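Local coordinates for protein glutaredoxin, CPYC type (Chlamydomonas reinhardtii, PDB 7NCV) that probably acts as a glutathione-dependent disulfide oxidoreductase of the CPYC glutaredoxin type, carrying electrons through a redox-active cysteine pair, at residues N8-A13 / L64-G69; V75-K80 / Q102-L107. All blocks are in the same frame, centred on the assembly; numbering follows the deposited sequence.

Contact 1: N8-A13 / L64-G69; sequences NEIQKA and LDITGG
On one face of the glutaredoxin sheet, helix 3-16 meets the last turn of helix 58-67, and Ile-66 reaches across to Ile-10 and Gln-11. The contact is small, 124 Å² in all, and every close approach ends on one methyl: Ile-66 CD1 lies 3.7 Å from Ile-10 CG2 and 4.0 Å from Gln-11 CG. Ile-66 gets there because its CG1 stands anti to the carbonyl carbon (chi1 -69°) and CD1 continues the extended chain (chi2 164°), carrying the methyl to the neighbouring helix. Ile-10 answers with its branch, CG2 and CB, and the two isoleucines cross obliquely. Gln-11 contributes only aliphatic carbon, on the exposed side. No hydrogen bond joins the segments; the nearest alpha carbons, Gln-11 CA and Ile-66 CA, are 8.2 Å apart. Inward, Ile-10 rests on Tyr-22 and Ile-66 on Phe-76, so both side chains also bear on the sheet. Helix 58-67 closes with an ST turn, in which Gly-69 N donates to Thr-67 OG1 at 3.3 Å with an N-H...O angle of 169°. Two helices side by side over the same sheet face are typical of the thioredoxin fold.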
loop_
_atom_site.group_PDB
_atom_site.type_symbol
_atom_site.label_atom_id
_atom_site.label_comp_id
_atom_site.label_asym_id
_atom_site.label_seq_id
_atom_site.Cartn_x
_atom_site.Cartn_y
_atom_site.Cartn_z
ATOM N N ASN A 8 -10.324 -9.451 -6.243
ATOM C CA ASN A 8 -9.427 -10.531 -6.683
ATOM C C ASN A 8 -8.038 -9.976 -7.007
ATOM O O ASN A 8 -7.008 -10.521 -6.573
ATOM C CB ASN A 8 -10.015 -11.231 -7.910
ATOM C CG ASN A 8 -9.114 -12.327 -8.409
ATOM O OD1 ASN A 8 -9.000 -13.378 -7.775
ATOM N ND2 ASN A 8 -8.422 -12.070 -9.521
ATOM N N GLU A 9 -7.990 -8.903 -7.793
ATOM C CA GLU A 9 -6.705 -8.358 -8.226
ATOM C C GLU A 9 -5.873 -7.916 -7.031
ATOM O O GLU A 9 -4.665 -8.208 -6.956
ATOM C CB GLU A 9 -6.924 -7.159 -9.153
ATOM C CG GLU A 9 -5.648 -6.522 -9.624
ATOM C CD GLU A 9 -5.891 -5.347 -10.568
ATOM O OE1 GLU A 9 -6.698 -5.500 -11.505
ATOM O OE2 GLU A 9 -5.251 -4.284 -10.392
ATOM N N ILE A 10 -6.486 -7.161 -6.111
ATOM C CA ILE A 10 -5.763 -6.631 -4.947
ATOM C C ILE A 10 -5.313 -7.776 -4.050
ATOM O O ILE A 10 -4.165 -7.799 -3.589
ATOM C CB ILE A 10 -6.628 -5.609 -4.198
ATOM C CG1 ILE A 10 -6.825 -4.428 -5.096
ATOM C CG2 ILE A 10 -5.913 -5.152 -2.925
ATOM C CD1 ILE A 10 -7.855 -3.457 -4.547
ATOM N N GLN A 11 -6.188 -8.750 -3.799
ATOM C CA GLN A 11 -5.758 -9.813 -2.909
ATOM C C GLN A 11 -4.567 -10.564 -3.493
ATOM O O GLN A 11 -3.617 -10.886 -2.769
ATOM C CB GLN A 11 -6.915 -10.772 -2.624
ATOM C CG GLN A 11 -7.983 -10.102 -1.748
ATOM C CD GLN A 11 -9.144 -11.061 -1.570
ATOM O OE1 GLN A 11 -9.499 -11.821 -2.501
ATOM N NE2 GLN A 11 -9.744 -11.036 -0.389
ATOM N N LYS A 12 -4.592 -10.847 -4.811
ATOM C CA LYS A 12 -3.481 -11.562 -5.450
ATOM C C LYS A 12 -2.203 -10.720 -5.404
ATOM O O LYS A 12 -1.106 -11.252 -5.155
ATOM C CB LYS A 12 -3.858 -11.894 -6.874
ATOM C CG LYS A 12 -4.827 -13.117 -6.947
ATOM C CD LYS A 12 -5.089 -13.577 -8.365
ATOM C CE LYS A 12 -5.618 -15.016 -8.375
ATOM N NZ LYS A 12 -6.687 -15.266 -7.342
ATOM N N ALA A 13 -2.311 -9.409 -5.671
ATOM C CA ALA A 13 -1.108 -8.582 -5.673
ATOM C C ALA A 13 -0.540 -8.457 -4.271
ATOM O O ALA A 13 0.690 -8.461 -4.083
ATOM C CB ALA A 13 -1.426 -7.185 -6.246
ATOM N N LEU A 64 -11.748 -0.621 0.474
ATOM C CA LEU A 64 -12.615 -0.503 1.647
ATOM C C LEU A 64 -12.975 -1.882 2.209
ATOM O O LEU A 64 -12.928 -2.117 3.432
ATOM C CB LEU A 64 -13.882 0.268 1.258
ATOM C CG LEU A 64 -14.978 0.442 2.302
ATOM C CD1 LEU A 64 -14.422 1.243 3.460
ATOM C CD2 LEU A 64 -16.104 1.194 1.612
ATOM N N ASP A 65 -13.369 -2.806 1.330
ATOM C CA ASP A 65 -13.747 -4.126 1.805
ATOM C C ASP A 65 -12.577 -4.827 2.465
ATOM O O ASP A 65 -12.750 -5.510 3.476
ATOM C CB ASP A 65 -14.289 -4.972 0.654
ATOM C CG ASP A 65 -15.779 -4.745 0.414
ATOM O OD1 ASP A 65 -16.291 -3.666 0.789
ATOM O OD2 ASP A 65 -16.443 -5.656 -0.131
ATOM N N ILE A 66 -11.374 -4.666 1.905
ATOM C CA ILE A 66 -10.217 -5.423 2.364
ATOM C C ILE A 66 -9.613 -4.806 3.607
ATOM O O ILE A 66 -9.146 -5.540 4.482
ATOM C CB ILE A 66 -9.180 -5.529 1.235
ATOM C CG1 ILE A 66 -9.715 -6.418 0.124
ATOM C CG2 ILE A 66 -7.834 -6.050 1.760
ATOM C CD1 ILE A 66 -8.940 -6.255 -1.169
ATOM N N THR A 67 -9.562 -3.449 3.698
ATOM C CA THR A 67 -8.769 -2.776 4.729
ATOM C C THR A 67 -9.595 -1.999 5.729
ATOM O O THR A 67 -9.047 -1.578 6.757
ATOM C CB THR A 67 -7.759 -1.781 4.118
ATOM O OG1 THR A 67 -8.446 -0.602 3.641
ATOM C CG2 THR A 67 -6.989 -2.457 2.952
ATOM N N GLY A 68 -10.853 -1.702 5.402
ATOM C CA GLY A 68 -11.697 -0.887 6.256
ATOM C C GLY A 68 -11.823 0.557 5.840
ATOM O O GLY A 68 -12.630 1.294 6.432
ATOM N N GLY A 69 -10.990 1.019 4.928
ATOM C CA GLY A 69 -11.074 2.380 4.462
ATOM C C GLY A 69 -10.796 2.442 2.979
ATOM O O GLY A 69 -10.101 1.592 2.417
#

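Contact 2: V75-K80 / Q102-L107; sequences VFINGK and QEAGAL
The carboxamide of Asn-78 has Ala-104 over one face, with Ala-104 CA standing 4.1 Å from Asn-78 CG, while a water sits at the oxygen end of the amide. That water donates to Asn-78 OD1 at 2.6 Å, with a CG-OD1...water angle of 133°, and donates again to Ala-104 O at 3.1 Å, so it bridges two segments that share no direct hydrogen bond. With CG anti to the backbone N (chi1 -162°), the Asn-78 amide is swung alongside the Ala-104 backbone. The rest of the contact is apolar: Ala-104 CB lies 3.8 Å from Asn-78 CB and equally 3.8 Å from Ile-77 CG2, a single methyl filling the angle between two consecutive residues. Lys-18 braces both sides, its NZ bonding to Ala-104 O and its backbone to that of Asn-78. Both segments turn sharply here. Asn-78 and Gly-79, each with positive phi, form the type I' turn, closed by Lys-80 N to Ile-77 O at 3.0 Å; Gly-105, also at positive phi, ends helix 96-103 in a Schellman motif. Ile-77 reaches Leu-97 and Leu-101 of that helix as well. The arrangement is a tight two-residue beta hairpin of the glutaredoxin sheet, with the C-terminal helix end packed beside its turn.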
loop_
_atom_site.group_PDB
_atom_site.type_symbol
_atom_site.label_atom_id
_atom_site.label_comp_id
_atom_site.label_asym_id
_atom_site.label_seq_id
_atom_site.Cartn_x
_atom_site.Cartn_y
_atom_site.Cartn_z
ATOM N N VAL A 75 -1.199 0.753 2.315
ATOM C CA VAL A 75 0.118 0.115 2.332
ATOM C C VAL A 75 -0.007 -1.283 2.900
ATOM O O VAL A 75 -0.614 -1.482 3.979
ATOM C CB VAL A 75 1.090 0.935 3.199
ATOM C CG1 VAL A 75 2.431 0.258 3.291
ATOM C CG2 VAL A 75 1.238 2.362 2.645
ATOM N N PHE A 76 0.577 -2.254 2.187
ATOM C CA PHE A 76 0.615 -3.642 2.652
ATOM C C PHE A 76 2.046 -4.139 2.709
ATOM O O PHE A 76 2.850 -3.841 1.811
ATOM C CB PHE A 76 -0.171 -4.563 1.695
ATOM C CG PHE A 76 -1.638 -4.190 1.531
ATOM C CD1 PHE A 76 -2.023 -3.134 0.669
ATOM C CD2 PHE A 76 -2.617 -4.967 2.148
ATOM C CE1 PHE A 76 -3.385 -2.843 0.465
ATOM C CE2 PHE A 76 -3.950 -4.713 1.951
ATOM C CZ PHE A 76 -4.345 -3.639 1.120
ATOM N N ILE A 77 2.373 -4.911 3.754
ATOM C CA ILE A 77 3.689 -5.523 3.882
ATOM C C ILE A 77 3.491 -6.981 4.254
ATOM O O ILE A 77 2.720 -7.277 5.179
ATOM C CB ILE A 77 4.536 -4.808 4.951
ATOM C CG1 ILE A 77 4.733 -3.320 4.531
ATOM C CG2 ILE A 77 5.857 -5.545 5.146
ATOM C CD1 ILE A 77 5.470 -2.531 5.636
ATOM N N ASN A 78 4.162 -7.891 3.527
ATOM C CA ASN A 78 4.110 -9.335 3.875
ATOM C C ASN A 78 2.664 -9.857 3.863
ATOM O O ASN A 78 2.300 -10.748 4.652
ATOM C CB ASN A 78 4.752 -9.589 5.259
ATOM C CG ASN A 78 5.124 -11.044 5.466
ATOM O OD1 ASN A 78 5.589 -11.692 4.552
ATOM N ND2 ASN A 78 4.897 -11.547 6.674
ATOM N N GLY A 79 1.829 -9.271 3.012
ATOM C CA GLY A 79 0.451 -9.711 2.807
ATOM C C GLY A 79 -0.536 -9.127 3.799
ATOM O O GLY A 79 -1.729 -9.489 3.751
ATOM N N LYS A 80 -0.075 -8.273 4.716
ATOM C CA LYS A 80 -0.892 -7.727 5.795
ATOM C C LYS A 80 -1.003 -6.211 5.640
ATOM O O LYS A 80 0.007 -5.510 5.453
ATOM C CB LYS A 80 -0.267 -8.060 7.139
ATOM C CG LYS A 80 -0.918 -7.382 8.341
ATOM C CD LYS A 80 -0.327 -7.893 9.665
ATOM C CE LYS A 80 -1.138 -7.395 10.826
ATOM N NZ LYS A 80 -0.578 -7.866 12.113
ATOM N N GLN A 102 12.108 -6.190 7.462
ATOM C CA GLN A 102 13.009 -7.312 7.677
ATOM C C GLN A 102 12.251 -8.630 7.734
ATOM O O GLN A 102 12.647 -9.616 7.076
ATOM C CB GLN A 102 13.819 -7.079 8.944
ATOM C CG GLN A 102 14.822 -5.937 8.777
ATOM C CD GLN A 102 15.368 -5.422 10.129
ATOM O OE1 GLN A 102 14.712 -5.533 11.165
ATOM N NE2 GLN A 102 16.568 -4.865 10.110
ATOM N N GLU A 103 11.157 -8.659 8.500
ATOM C CA GLU A 103 10.353 -9.861 8.663
ATOM C C GLU A 103 9.743 -10.293 7.334
ATOM O O GLU A 103 9.596 -11.507 7.079
ATOM C CB GLU A 103 9.289 -9.618 9.725
ATOM C CG GLU A 103 9.941 -9.460 11.149
ATOM C CD GLU A 103 8.956 -9.085 12.215
ATOM O OE1 GLU A 103 7.829 -8.660 11.890
ATOM O OE2 GLU A 103 9.346 -9.258 13.385
ATOM N N ALA A 104 9.437 -9.342 6.456
ATOM C CA ALA A 104 8.914 -9.632 5.109
ATOM C C ALA A 104 9.976 -10.113 4.138
ATOM O O ALA A 104 9.618 -10.530 3.009
ATOM C CB ALA A 104 8.273 -8.377 4.516
ATOM N N GLY A 105 11.264 -10.062 4.509
ATOM C CA GLY A 105 12.323 -10.355 3.538
ATOM C C GLY A 105 12.566 -9.287 2.498
ATOM O O GLY A 105 13.222 -9.547 1.477
ATOM N N ALA A 106 12.084 -8.056 2.735
ATOM C CA ALA A 106 12.268 -6.934 1.850
ATOM C C ALA A 106 13.521 -6.139 2.202
ATOM O O ALA A 106 13.977 -5.325 1.385
ATOM C CB ALA A 106 11.022 -6.002 1.924
ATOM N N LEU A 107 14.109 -6.418 3.372
ATOM C CA LEU A 107 15.208 -5.635 3.925
ATOM C C LEU A 107 16.102 -6.544 4.726
ATOM O O LEU A 107 17.327 -6.368 4.799
ATOM C CB LEU A 107 14.652 -4.503 4.845
ATOM C CG LEU A 107 15.593 -3.467 5.403
ATOM C CD1 LEU A 107 16.305 -2.625 4.369
ATOM C CD2 LEU A 107 14.767 -2.598 6.309
ATOM O OXT LEU A 107 15.574 -7.481 5.332
HETATM O O HOH W 1 6.602 -11.022 2.272
#

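Contact 1 and contact 2 lie in series along the chain, their centres about 16 Å apart, and Phe-76 joins them: its CZ is 3.4 Å from Thr-67 CG2, and its CE2 is 4.1 Å from Ile-66 CG2. Contact 1 packs two helices against each other over the face that Phe-76 covers, whereas contact 2 sets the end of helix 96-103 against the hairpin turn and Ile-77. Cys-27 immediately precedes helix 28-41, which Val-75 touches, and Cys-30 lies in its first turn; the two are not disulfide-bonded in this reduced form. Neither contact includes them. A bound sodium ion lies about 13 Å from the side chain of Ile-10, and a sodium ion lies about 8 Å from that of Ala-104.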